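Local coordinates for protein PadR family transcriptional regulator (PDB 5ZQH) that probably binds DNA as a dimeric winged helix-turn-helix regulator of the PadR family and thereby controls transcription, at residues G11-D15 with R82-W87. Residue numbers count along the deposited sequence, not the author numbering.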
# COMPACT_ATOMS: atom_id res chain seq x y z
N GLY A 11 5.74 6.45 -2.24
CA GLY A 11 6.46 6.91 -1.05
C GLY A 11 7.97 6.82 -1.16
O GLY A 11 8.66 7.78 -0.84
N CYS A 12 8.46 5.67 -1.64
CA CYS A 12 9.91 5.44 -1.83
C CYS A 12 10.55 6.36 -2.87
O CYS A 12 11.60 6.94 -2.60
CB CYS A 12 10.21 3.96 -2.12
SG CYS A 12 9.92 2.85 -0.72
N VAL A 13 9.91 6.50 -4.04
CA VAL A 13 10.35 7.44 -5.10
C VAL A 13 10.37 8.90 -4.61
O VAL A 13 11.34 9.63 -4.83
CB VAL A 13 9.54 7.27 -6.43
CG1 VAL A 13 9.64 8.47 -7.35
CG2 VAL A 13 10.00 6.02 -7.17
N LEU A 14 9.30 9.30 -3.92
CA LEU A 14 9.18 10.60 -3.28
C LEU A 14 10.29 10.87 -2.24
O LEU A 14 10.88 11.96 -2.23
CB LEU A 14 7.79 10.75 -2.64
CG LEU A 14 6.74 11.78 -3.10
CD1 LEU A 14 6.95 12.37 -4.49
CD2 LEU A 14 5.34 11.20 -2.95
N ASP A 15 10.56 9.87 -1.39
CA ASP A 15 11.62 9.96 -0.37
C ASP A 15 13.02 10.10 -0.99
O ASP A 15 13.80 10.95 -0.55
CB ASP A 15 11.57 8.75 0.58
CG ASP A 15 12.43 8.94 1.82
OD1 ASP A 15 12.16 9.86 2.63
OD2 ASP A 15 13.38 8.14 2.01
N ARG A 82 3.69 15.18 1.25
CA ARG A 82 3.24 13.83 0.88
C ARG A 82 4.16 12.72 1.38
O ARG A 82 3.70 11.60 1.64
CB ARG A 82 3.06 13.72 -0.65
CG ARG A 82 1.92 14.54 -1.25
CD ARG A 82 0.54 13.96 -0.97
NE ARG A 82 -0.52 14.88 -1.43
CZ ARG A 82 -1.79 14.54 -1.66
NH1 ARG A 82 -2.20 13.29 -1.50
NH2 ARG A 82 -2.64 15.47 -2.07
N VAL A 83 5.45 13.02 1.51
CA VAL A 83 6.44 12.05 1.99
C VAL A 83 6.47 11.97 3.52
O VAL A 83 6.69 10.88 4.07
CB VAL A 83 7.85 12.26 1.35
CG1 VAL A 83 8.53 13.54 1.82
CG2 VAL A 83 8.74 11.05 1.59
N SER A 84 6.23 13.09 4.20
CA SER A 84 6.05 13.09 5.65
C SER A 84 4.76 12.35 6.02
O SER A 84 4.74 11.60 6.99
CB SER A 84 6.08 14.51 6.24
OG SER A 84 4.87 15.20 5.98
N VAL A 85 3.70 12.57 5.23
CA VAL A 85 2.45 11.79 5.29
C VAL A 85 2.73 10.29 5.11
O VAL A 85 2.24 9.48 5.90
CB VAL A 85 1.38 12.30 4.28
CG1 VAL A 85 0.30 11.26 4.01
CG2 VAL A 85 0.74 13.59 4.78
N PHE A 86 3.53 9.95 4.09
CA PHE A 86 3.95 8.57 3.82
C PHE A 86 4.63 7.89 5.01
O PHE A 86 4.25 6.77 5.37
CB PHE A 86 4.85 8.47 2.57
CG PHE A 86 5.54 7.14 2.42
CD1 PHE A 86 4.84 6.00 2.02
CD2 PHE A 86 6.91 7.01 2.71
CE1 PHE A 86 5.47 4.77 1.90
CE2 PHE A 86 7.55 5.78 2.60
CZ PHE A 86 6.83 4.66 2.19
N TRP A 87 5.63 8.55 5.60
CA TRP A 87 6.37 7.97 6.73
C TRP A 87 5.53 7.81 7.99
O TRP A 87 5.73 6.85 8.74
CB TRP A 87 7.67 8.73 7.02
CG TRP A 87 8.74 8.48 5.99
CD1 TRP A 87 9.39 9.43 5.26
CD2 TRP A 87 9.26 7.21 5.57
NE1 TRP A 87 10.30 8.83 4.41
CE2 TRP A 87 10.24 7.47 4.58
CE3 TRP A 87 9.01 5.88 5.94
CZ2 TRP A 87 10.97 6.45 3.95
CZ3 TRP A 87 9.73 4.86 5.31
CH2 TRP A 87 10.70 5.16 4.33
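The one hydrogen bond between the two segments runs from Trp87 NE1 to Asp15 OD1 (2.8 Å, nearly linear at 168°), with OD1 at the ring edge, near the indole plane. Asp15 OD2 is held separately by Gln19, one turn further along the same helix. A CH-pi contact forms at Gly11, whose CA sits 3.5 Å from the centroid of the Phe86 ring, almost on the ring normal; a beta carbon here would clash with the ring, so the glycine lets Phe86 lie flat against the backbone. Apolar packing centres on Val83: its CG2 is 3.7 Å from Asp15 CA, and its CB is 4.3 Å from Leu14 CB. The segment axes cross at -129°, 9.3 Å apart. The contact joins helix 3-19 of the winged helix-turn-helix domain to the long C-terminal helix 77-101. Leu14 also touches Leu51 of helix 45-53, while on the second subunit Leu4 packs on Phe86, Val97 on Trp87 and Ile100 on Cys12 and Asp15, placing the pair at the dimer interface.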